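Local coordinates for aminoglycoside phosphotransferase (Alicyclobacillus acidocaldarius subsp. acidocaldarius, PDB 4PDY), which probably transfers a phosphoryl group to a small-molecule substrate, as enzymes of the aminoglycoside phosphotransferase family with a protein-kinase-like fold do, at residues Trp47-Ser50 against Lys51-Tyr55; Tyr97-His100 against Gly101-Thr104; Phe134-Ala137 against Thr138-Phe141; Asp182-Leu185 against Leu186-Arg189. All coordinates share one frame; numbering follows the deposited sequence.

Contact 1 of 4, residues Trp47-Ser50 against Lys51-Tyr55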
loop_
_atom_site.group_PDB
_atom_site.type_symbol
_atom_site.label_atom_id
_atom_site.label_comp_id
_atom_site.label_asym_id
_atom_site.label_seq_id
_atom_site.Cartn_x
_atom_site.Cartn_y
_atom_site.Cartn_z
ATOM N N TRP A 47 -7.482 5.694 -23.018
ATOM C CA TRP A 47 -8.418 6.040 -24.081
ATOM C C TRP A 47 -8.278 7.531 -24.403
ATOM O O TRP A 47 -8.276 8.348 -23.494
ATOM C CB TRP A 47 -9.851 5.812 -23.618
ATOM C CG TRP A 47 -10.240 4.413 -23.360
ATOM C CD1 TRP A 47 -9.483 3.283 -23.524
ATOM C CD2 TRP A 47 -11.516 3.972 -22.877
ATOM N NE1 TRP A 47 -10.221 2.161 -23.186
ATOM C CE2 TRP A 47 -11.474 2.569 -22.800
ATOM C CE3 TRP A 47 -12.700 4.630 -22.550
ATOM C CZ2 TRP A 47 -12.562 1.822 -22.359
ATOM C CZ3 TRP A 47 -13.777 3.886 -22.113
ATOM C CH2 TRP A 47 -13.701 2.496 -22.043
ATOM N N THR A 48 -8.181 7.879 -25.690
ATOM C CA THR A 48 -7.946 9.242 -26.093
ATOM C C THR A 48 -8.997 9.673 -27.118
ATOM O O THR A 48 -9.294 8.902 -28.039
ATOM C CB THR A 48 -6.527 9.353 -26.675
ATOM O OG1 THR A 48 -5.577 8.842 -25.721
ATOM C CG2 THR A 48 -6.182 10.757 -26.959
ATOM N N ASP A 49 -9.564 10.864 -26.942
ATOM C CA ASP A 49 -10.543 11.424 -27.888
ATOM C C ASP A 49 -9.829 12.247 -28.967
ATOM O O ASP A 49 -8.601 12.298 -28.992
ATOM C CB ASP A 49 -11.680 12.183 -27.164
ATOM C CG ASP A 49 -11.261 13.522 -26.572
ATOM O OD1 ASP A 49 -10.158 14.028 -26.881
ATOM O OD2 ASP A 49 -12.081 14.093 -25.805
ATOM N N SER A 50 -10.600 12.879 -29.837
ATOM C CA SER A 50 -10.010 13.613 -30.959
ATOM C C SER A 50 -9.231 14.864 -30.567
ATOM O O SER A 50 -8.457 15.411 -31.375
ATOM C CB SER A 50 -11.084 14.002 -31.972
ATOM O OG SER A 50 -11.942 14.989 -31.446
ATOM N N LYS A 51 -9.450 15.350 -29.355
ATOM C CA LYS A 51 -8.725 16.499 -28.830
ATOM C C LYS A 51 -7.509 16.066 -28.002
ATOM O O LYS A 51 -6.773 16.900 -27.501
ATOM C CB LYS A 51 -9.613 17.374 -27.952
ATOM C CG LYS A 51 -11.014 17.671 -28.435
ATOM C CD LYS A 51 -11.024 18.312 -29.792
ATOM C CE LYS A 51 -12.441 18.710 -30.169
ATOM N NZ LYS A 51 -12.740 18.397 -31.596
ATOM N N GLY A 52 -7.308 14.760 -27.854
ATOM C CA GLY A 52 -6.212 14.255 -27.049
ATOM C C GLY A 52 -6.526 14.159 -25.568
ATOM O O GLY A 52 -5.629 13.900 -24.798
ATOM N N ARG A 53 -7.774 14.406 -25.183
ATOM C CA ARG A 53 -8.154 14.206 -23.786
ATOM C C ARG A 53 -8.107 12.732 -23.482
ATOM O O ARG A 53 -8.594 11.923 -24.268
ATOM C CB ARG A 53 -9.537 14.755 -23.513
ATOM C CG ARG A 53 -9.880 14.636 -22.044
ATOM C CD ARG A 53 -11.005 15.537 -21.632
ATOM N NE ARG A 53 -11.079 15.510 -20.166
ATOM C CZ ARG A 53 -11.584 16.468 -19.405
ATOM N NH1 ARG A 53 -12.102 17.563 -19.948
ATOM N NH2 ARG A 53 -11.567 16.324 -18.084
ATOM N N ARG A 54 -7.513 12.401 -22.330
ATOM C CA ARG A 54 -7.233 11.027 -21.930
ATOM C C ARG A 54 -8.170 10.556 -20.804
ATOM O O ARG A 54 -8.588 11.350 -19.964
ATOM C CB ARG A 54 -5.779 10.909 -21.454
ATOM C CG ARG A 54 -4.713 11.159 -22.520
ATOM C CD ARG A 54 -3.297 10.786 -22.079
ATOM N NE ARG A 54 -2.539 10.227 -23.204
ATOM C CZ ARG A 54 -1.504 9.390 -23.115
ATOM N NH1 ARG A 54 -1.027 8.993 -21.931
ATOM N NH2 ARG A 54 -0.945 8.941 -24.233
ATOM N N TYR A 55 -8.468 9.263 -20.826
ATOM C CA TYR A 55 -9.195 8.569 -19.773
ATOM C C TYR A 55 -8.435 7.290 -19.467
ATOM O O TYR A 55 -7.831 6.700 -20.354
ATOM C CB TYR A 55 -10.613 8.248 -20.218
ATOM C CG TYR A 55 -11.369 9.456 -20.649
ATOM C CD1 TYR A 55 -11.275 9.925 -21.968
ATOM C CD2 TYR A 55 -12.158 10.141 -19.762
ATOM C CE1 TYR A 55 -11.943 11.049 -22.350
ATOM C CE2 TYR A 55 -12.838 11.272 -20.142
ATOM C CZ TYR A 55 -12.727 11.723 -21.447
ATOM O OH TYR A 55 -13.426 12.826 -21.825
HETATM O O HOH W 1 -3.028 9.720 -25.895
HETATM O O HOH W 2 -14.114 12.636 -24.729
#
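Trp-47 and Tyr-55 face each other as an antiparallel hydrogen-bonded pair, and Thr-48 with Arg-54 follows as a non-hydrogen-bonded pair; together they form the closed end of the beta hairpin made by strands 44-49 and 54-60. The two arms run 167° apart in direction. Trp-47 N gives a nearly straight bond to Tyr-55 O (2.9 Å), and Tyr-55 N returns one to Trp-47 O (2.8 Å). Beyond them Asp-49 N donates to Arg-53 O, and the chain reverses through a type I turn from Asp-49 to Gly-52, closed by Gly-52 N on Asp-49 O.

The side chain of Asp-49 shows one carboxylate oxygen gripping two amides of a turn. With CG held between the backbone N and the carbonyl carbon (chi1 73°), OD1 bends back over the loop and accepts from Lys-51 N at 2.9 Å, an Asx turn, and from Arg-53 N at 3.0 Å; the two arrive from opposite faces of the carboxylate plane. Gly-52 adopts a positive phi (85°) at which a CB would press on the preceding carbonyl oxygen. On the face carrying Thr-48 and Arg-54 the two side chains lie side by side, and a water links Thr-48 OG1 to Arg-54 NH2 in one of the two conformers of the arginine. In that conformer Arg-54 also appears to make a cation-pi contact with Trp-110, a residue of the histidine pocket, while the guanidinium of Arg-53 forms a salt bridge with Glu-109. On the face of Trp-47 and Tyr-55, a second water donates to Asp-49 OD2 (2.7 Å) and accepts from Tyr-55 OH (3.0 Å).

Contact 2 of 4, residues Tyr97-His100 against Gly101-Thr104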
loop_
_atom_site.group_PDB
_atom_site.type_symbol
_atom_site.label_atom_id
_atom_site.label_comp_id
_atom_site.label_asym_id
_atom_site.label_seq_id
_atom_site.Cartn_x
_atom_site.Cartn_y
_atom_site.Cartn_z
ATOM N N TYR A 97 -19.847 1.462 -13.927
ATOM C CA TYR A 97 -18.995 0.411 -14.473
ATOM C C TYR A 97 -19.723 -0.216 -15.643
ATOM O O TYR A 97 -20.917 0.019 -15.815
ATOM C CB TYR A 97 -18.705 -0.661 -13.385
ATOM C CG TYR A 97 -19.972 -1.335 -12.894
ATOM C CD1 TYR A 97 -20.590 -2.338 -13.612
ATOM C CD2 TYR A 97 -20.603 -0.875 -11.770
ATOM C CE1 TYR A 97 -21.775 -2.896 -13.200
ATOM C CE2 TYR A 97 -21.793 -1.434 -11.325
ATOM C CZ TYR A 97 -22.383 -2.431 -12.057
ATOM O OH TYR A 97 -23.560 -2.984 -11.648
ATOM N N VAL A 98 -18.991 -1.058 -16.367
ATOM C CA VAL A 98 -19.554 -1.973 -17.348
ATOM C C VAL A 98 -19.132 -3.379 -16.912
ATOM O O VAL A 98 -17.960 -3.616 -16.671
ATOM C CB VAL A 98 -19.043 -1.707 -18.790
ATOM C CG1 VAL A 98 -19.583 -2.725 -19.773
ATOM C CG2 VAL A 98 -19.427 -0.319 -19.234
ATOM N N ARG A 99 -20.087 -4.290 -16.885
ATOM C CA ARG A 99 -19.806 -5.683 -16.576
ATOM C C ARG A 99 -19.875 -6.442 -17.902
ATOM O O ARG A 99 -20.909 -6.416 -18.568
ATOM C CB ARG A 99 -20.845 -6.216 -15.590
ATOM C CG ARG A 99 -20.658 -7.642 -15.162
ATOM C CD ARG A 99 -19.517 -7.754 -14.172
ATOM N NE ARG A 99 -19.367 -9.131 -13.797
ATOM C CZ ARG A 99 -18.338 -9.630 -13.149
ATOM N NH1 ARG A 99 -17.343 -8.844 -12.757
ATOM N NH2 ARG A 99 -18.331 -10.925 -12.865
ATOM N N HIS A 100 -18.798 -7.117 -18.268
ATOM C CA HIS A 100 -18.766 -7.856 -19.540
ATOM C C HIS A 100 -17.699 -8.946 -19.480
ATOM O O HIS A 100 -16.569 -8.699 -19.038
ATOM C CB HIS A 100 -18.469 -6.892 -20.689
ATOM C CG HIS A 100 -18.563 -7.502 -22.051
ATOM N ND1 HIS A 100 -19.745 -7.971 -22.575
ATOM C CD2 HIS A 100 -17.630 -7.658 -23.020
ATOM C CE1 HIS A 100 -19.532 -8.413 -23.802
ATOM N NE2 HIS A 100 -18.255 -8.239 -24.092
ATOM N N GLY A 101 -18.062 -10.141 -19.921
ATOM C CA GLY A 101 -17.102 -11.224 -20.027
ATOM C C GLY A 101 -16.408 -11.554 -18.706
ATOM O O GLY A 101 -15.228 -11.876 -18.698
ATOM N N ASP A 102 -17.156 -11.470 -17.590
ATOM C CA ASP A 102 -16.662 -11.752 -16.240
ATOM C C ASP A 102 -15.702 -10.730 -15.673
ATOM O O ASP A 102 -15.096 -10.978 -14.653
ATOM C CB ASP A 102 -16.034 -13.151 -16.141
ATOM C CG ASP A 102 -16.014 -13.672 -14.703
ATOM O OD1 ASP A 102 -17.085 -13.553 -14.071
ATOM O OD2 ASP A 102 -14.934 -14.128 -14.229
ATOM N N PHE A 103 -15.599 -9.571 -16.313
ATOM C CA PHE A 103 -14.810 -8.460 -15.773
ATOM C C PHE A 103 -15.691 -7.249 -15.480
ATOM O O PHE A 103 -16.712 -7.047 -16.127
ATOM C CB PHE A 103 -13.731 -8.016 -16.768
ATOM C CG PHE A 103 -12.635 -9.025 -16.988
ATOM C CD1 PHE A 103 -11.762 -9.367 -15.958
ATOM C CD2 PHE A 103 -12.473 -9.634 -18.217
ATOM C CE1 PHE A 103 -10.745 -10.274 -16.175
ATOM C CE2 PHE A 103 -11.450 -10.524 -18.447
ATOM C CZ PHE A 103 -10.585 -10.859 -17.427
ATOM N N THR A 104 -15.262 -6.454 -14.505
ATOM C CA THR A 104 -15.885 -5.188 -14.186
ATOM C C THR A 104 -14.939 -4.102 -14.689
ATOM O O THR A 104 -13.811 -4.009 -14.253
ATOM C CB THR A 104 -16.090 -5.041 -12.654
ATOM O OG1 THR A 104 -16.926 -6.111 -12.192
ATOM C CG2 THR A 104 -16.699 -3.691 -12.281
HETATM O O HOH W 3 -17.145 -13.202 -11.391
#
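The guanidinium of Arg-99 lies with one face over the backbone of Asp-102 and Phe-103: Asp-102 C sits 3.6 Å above its plane and Phe-103 N a little farther off, both offset toward the rim. At its edge NH1 donates to Thr-104 OG1 (2.8 Å), which lies slightly out of the plane, and a water lying in the plane bridges Arg-99 NH2 and Asp-102 OD1. That OD1 also meets NH2 directly in a salt bridge of 3.1 Å, coming in obliquely from the covered side, with the carboxylate turned 72° from the guanidinium. The chain gets there by a bend at chi2 (75°), which folds the arginine across to the opposing strand, a compact example of a side chain bracing a tight hairpin from one face.

Beneath it the backbone turns through a type I' beta turn from His-100 to Phe-103, the classic two-residue hairpin loop, with Gly-101 and Asp-102 both at positive phi. His-100 N donates to Phe-103 O, and Phe-103 N returns a bond to His-100 O; both measure 3.0 Å. Next to Arg-99, Thr-104 CG2 rests against Tyr-97 CB.

The hairpin of strands 98-100 and 103-109 extends the larger antiparallel sheet, where Thr-104 also pairs through its backbone with Ser-60 and through OG1 with Ile-62 O. Pro-64, at the start of helix 64-79, packs against Tyr-97, Arg-99 and Thr-104, while Val-27 of helix 25-28 touches Val-98 and His-100.

Contact 3 of 4, residues Phe134-Ala137 against Thr138-Phe141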
loop_
_atom_site.group_PDB
_atom_site.type_symbol
_atom_site.label_atom_id
_atom_site.label_comp_id
_atom_site.label_asym_id
_atom_site.label_seq_id
_atom_site.Cartn_x
_atom_site.Cartn_y
_atom_site.Cartn_z
ATOM N N PHE A 134 -7.901 11.280 3.041
ATOM C CA PHE A 134 -8.860 10.233 2.697
ATOM C C PHE A 134 -9.448 9.579 3.953
ATOM O O PHE A 134 -10.648 9.373 4.046
ATOM C CB PHE A 134 -8.188 9.188 1.799
ATOM C CG PHE A 134 -9.081 8.021 1.434
ATOM C CD1 PHE A 134 -10.256 8.215 0.737
ATOM C CD2 PHE A 134 -8.738 6.732 1.789
ATOM C CE1 PHE A 134 -11.070 7.154 0.401
ATOM C CE2 PHE A 134 -9.530 5.666 1.452
ATOM C CZ PHE A 134 -10.717 5.878 0.776
ATOM N N HIS A 135 -8.578 9.297 4.905
ATOM C CA HIS A 135 -9.009 8.640 6.136
ATOM C C HIS A 135 -9.963 9.535 6.902
ATOM O O HIS A 135 -11.013 9.079 7.369
ATOM C CB HIS A 135 -7.799 8.268 6.972
ATOM C CG HIS A 135 -8.115 7.294 8.063
ATOM N ND1 HIS A 135 -8.107 5.935 7.865
ATOM C CD2 HIS A 135 -8.467 7.488 9.354
ATOM C CE1 HIS A 135 -8.435 5.327 8.992
ATOM N NE2 HIS A 135 -8.663 6.251 9.906
ATOM N N GLU A 136 -9.629 10.818 6.984
ATOM C CA GLU A 136 -10.458 11.779 7.708
ATOM C C GLU A 136 -11.816 11.956 7.036
ATOM O O GLU A 136 -12.863 11.989 7.685
ATOM C CB GLU A 136 -9.724 13.114 7.818
ATOM C CG GLU A 136 -10.484 14.222 8.531
ATOM C CD GLU A 136 -10.568 14.043 10.044
ATOM O OE1 GLU A 136 -9.937 13.116 10.597
ATOM O OE2 GLU A 136 -11.261 14.855 10.686
ATOM N N ALA A 137 -11.794 12.120 5.701
ATOM C CA ALA A 137 -13.015 12.369 4.933
ATOM C C ALA A 137 -13.987 11.196 4.902
ATOM O O ALA A 137 -15.115 11.363 4.467
ATOM C CB ALA A 137 -12.674 12.782 3.502
ATOM N N THR A 138 -13.522 10.018 5.312
ATOM C CA THR A 138 -14.348 8.815 5.300
ATOM C C THR A 138 -14.699 8.295 6.697
ATOM O O THR A 138 -15.243 7.202 6.841
ATOM C CB THR A 138 -13.689 7.691 4.484
ATOM O OG1 THR A 138 -12.379 7.417 4.988
ATOM C CG2 THR A 138 -13.596 8.083 3.006
ATOM N N ARG A 139 -14.387 9.087 7.717
ATOM C CA ARG A 139 -14.733 8.718 9.092
ATOM C C ARG A 139 -16.222 8.422 9.160
ATOM O O ARG A 139 -17.044 9.117 8.573
ATOM C CB ARG A 139 -14.395 9.903 10.002
ATOM C CG ARG A 139 -14.542 9.670 11.487
ATOM C CD ARG A 139 -13.914 10.814 12.282
ATOM N NE ARG A 139 -12.459 10.667 12.424
ATOM C CZ ARG A 139 -11.834 10.138 13.483
ATOM N NH1 ARG A 139 -12.519 9.690 14.525
ATOM N NH2 ARG A 139 -10.511 10.044 13.500
ATOM N N SER A 140 -16.570 7.365 9.883
ATOM C CA SER A 140 -17.962 7.007 10.093
ATOM C C SER A 140 -18.704 6.511 8.844
ATOM O O SER A 140 -19.896 6.215 8.946
ATOM C CB SER A 140 -18.758 8.167 10.727
ATOM O OG SER A 140 -18.242 8.517 12.005
ATOM N N PHE A 141 -18.029 6.389 7.691
ATOM C CA PHE A 141 -18.709 5.977 6.460
ATOM C C PHE A 141 -18.656 4.466 6.327
ATOM O O PHE A 141 -17.572 3.892 6.208
ATOM C CB PHE A 141 -18.068 6.594 5.206
ATOM C CG PHE A 141 -18.770 6.187 3.927
ATOM C CD1 PHE A 141 -20.000 6.727 3.604
ATOM C CD2 PHE A 141 -18.267 5.176 3.125
ATOM C CE1 PHE A 141 -20.680 6.314 2.470
ATOM C CE2 PHE A 141 -18.941 4.746 1.996
ATOM C CZ PHE A 141 -20.149 5.332 1.657
HETATM O O HOH W 4 -17.086 11.425 7.125
#
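The C-terminal end of helix 121-137 is where Phe-134 meets Thr-138, and where a threonine hydroxyl takes over a carbonyl of the last turn that the weakening amide bonds hold poorly. Thr-138 OG1 donates to Phe-134 O at 2.8 Å, whereas the amide of the same residue makes weak bonds to Phe-134 O and His-135 O. A chi1 of 56° tucks the hydroxyl back toward the Phe-134 carbonyl. The methyl CG2 then lies against Phe-134 CE1 (3.7 Å), the two side chains running at a slant to each other. One residue on, Arg-139 N bonds to Glu-136 O at 3.3 Å, and the ion pair between Glu-136 OE1 and Arg-139 NE is long (4.0 Å). The chain then leaves through a type II turn from Thr-138 to Phe-141, closed by Phe-141 N on Thr-138 O.

Thr-138 OG1 has a further partner in the backbone N of Trp-221, which ties the helix end to strand 221-222. The ring of Phe-134 meets Phe-244 edge-to-face, and Cys-73 and Ala-77 of helix 64-79 pack against Thr-138.

Contact 4 of 4, residues Asp182-Leu185 against Leu186-Arg189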
loop_
_atom_site.group_PDB
_atom_site.type_symbol
_atom_site.label_atom_id
_atom_site.label_comp_id
_atom_site.label_asym_id
_atom_site.label_seq_id
_atom_site.Cartn_x
_atom_site.Cartn_y
_atom_site.Cartn_z
ATOM N N ASP A 182 20.938 -18.981 2.092
ATOM C CA ASP A 182 20.779 -19.753 3.322
ATOM C C ASP A 182 21.734 -19.233 4.362
ATOM O O ASP A 182 21.344 -18.999 5.508
ATOM C CB ASP A 182 21.104 -21.218 3.058
ATOM C CG ASP A 182 20.162 -21.893 2.057
ATOM O OD1 ASP A 182 18.958 -21.547 1.990
ATOM O OD2 ASP A 182 20.665 -22.802 1.339
ATOM N N GLN A 183 23.001 -19.097 3.991
ATOM C CA GLN A 183 24.013 -18.671 4.956
ATOM C C GLN A 183 23.746 -17.252 5.450
ATOM O O GLN A 183 23.878 -16.946 6.633
ATOM C CB GLN A 183 25.416 -18.761 4.354
ATOM C CG GLN A 183 25.827 -20.179 4.013
ATOM C CD GLN A 183 27.192 -20.230 3.383
ATOM O OE1 GLN A 183 28.174 -19.845 4.007
ATOM N NE2 GLN A 183 27.266 -20.691 2.141
ATOM N N LEU A 184 23.395 -16.342 4.553
ATOM C CA LEU A 184 23.109 -14.974 4.940
ATOM C C LEU A 184 21.894 -14.915 5.890
ATOM O O LEU A 184 21.932 -14.227 6.897
ATOM C CB LEU A 184 22.900 -14.107 3.698
ATOM C CG LEU A 184 22.483 -12.662 3.954
ATOM C CD1 LEU A 184 23.507 -11.905 4.791
ATOM C CD2 LEU A 184 22.266 -11.952 2.631
ATOM N N LEU A 185 20.822 -15.608 5.550
ATOM C CA LEU A 185 19.653 -15.657 6.438
ATOM C C LEU A 185 20.050 -16.189 7.835
ATOM O O LEU A 185 19.690 -15.599 8.857
ATOM C CB LEU A 185 18.545 -16.520 5.815
ATOM C CG LEU A 185 17.262 -16.592 6.652
ATOM C CD1 LEU A 185 16.539 -15.250 6.675
ATOM C CD2 LEU A 185 16.362 -17.684 6.106
ATOM N N LEU A 186 20.830 -17.260 7.871
ATOM C CA LEU A 186 21.261 -17.818 9.170
ATOM C C LEU A 186 22.100 -16.831 9.977
ATOM O O LEU A 186 21.985 -16.781 11.217
ATOM C CB LEU A 186 21.995 -19.147 8.975
ATOM C CG LEU A 186 21.078 -20.291 8.523
ATOM C CD1 LEU A 186 21.883 -21.409 7.897
ATOM C CD2 LEU A 186 20.229 -20.808 9.681
ATOM N N SER A 187 22.903 -16.033 9.281
ATOM C CA SER A 187 23.766 -15.063 9.943
ATOM C C SER A 187 22.999 -13.970 10.673
ATOM O O SER A 187 23.567 -13.316 11.544
ATOM C CB SER A 187 24.734 -14.400 8.959
ATOM O OG SER A 187 24.092 -13.411 8.152
HETATM N N MSE A 188 21.739 -13.743 10.313
HETATM C CA MSE A 188 20.955 -12.675 10.949
HETATM C C MSE A 188 19.843 -13.189 11.847
HETATM O O MSE A 188 18.986 -12.402 12.250
HETATM C CB MSE A 188 20.458 -11.663 9.915
HETATM C CG MSE A 188 19.492 -12.313 8.962
HETATM SE SE MSE A 188 18.738 -10.996 7.698
HETATM C CE MSE A 188 20.242 -11.225 6.584
ATOM N N ARG A 189 19.864 -14.471 12.215
ATOM C CA ARG A 189 18.771 -15.036 13.007
ATOM C C ARG A 189 18.528 -14.294 14.311
ATOM O O ARG A 189 17.390 -14.080 14.693
ATOM C CB ARG A 189 19.057 -16.488 13.364
ATOM C CG ARG A 189 18.818 -17.464 12.236
ATOM C CD ARG A 189 19.296 -18.850 12.659
ATOM N NE ARG A 189 20.747 -18.963 12.500
ATOM C CZ ARG A 189 21.475 -20.014 12.865
ATOM N NH1 ARG A 189 20.909 -21.070 13.464
ATOM N NH2 ARG A 189 22.789 -19.993 12.638
#
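Leu-184 and the selenomethionine Met-188 make the main apolar touch, with CE of Met-188 3.7 Å from Leu-184 CG. The selenomethionine reaches back because its chain bends at chi3 (85°), returning CE over the last helical turn. Beside it Ser-187 OG donates to Leu-184 O at 2.6 Å, so the serine hydroxyl folds onto its own helix. Next come the backbone bonds: Leu-186 N to Asp-182 O and Ser-187 N to Gln-183 O, both 3.0 Å, keep the i to i+4 pattern, and Met-188 N then shifts to Leu-185 O (3.1 Å), its bond to Leu-184 O being weak. This change in spacing accompanies the end of helix 180-187, and Met-188 takes the N-cap position of helix 189-203.

Farther out, Leu-325 of helix 319-347 packs on both Leu-184 and Met-188, and Trp-169 of helix 154-173 on Leu-185 and Arg-189. Asp-182 is held by Tyr-313 OH and a salt bridge to Lys-175.

At the junction Arg-189 NE donates to Leu-186 O (2.8 Å) in the guanidinium plane, with Leu-186 CD2 over one face. This one carbonyl thus gains a charged donor beside Arg-189 N, and the two together would probably polarise it.

All four contacts are local, and along the chain they follow in series without nesting or crossing. Contact 1 closes the turn between strands 44-49 and 54-60; contact 2 closes the one between strands 98-100 and 103-109. Both reach the same antiparallel sheet, in which 54-60 and 103-109 are neighbours, although their nearest atoms stay about 7 Å apart. Contact 3 then ends helix 121-137 as the chain heads for helix 154-173, and it lies about 28 Å, centre to centre, from contact 2. Helix 64-79 packs against contacts 2 and 3. Contact 4 joins helices 180-187 and 189-203 on the opposite side of the chain's centre, about 53 Å between centres from contact 1.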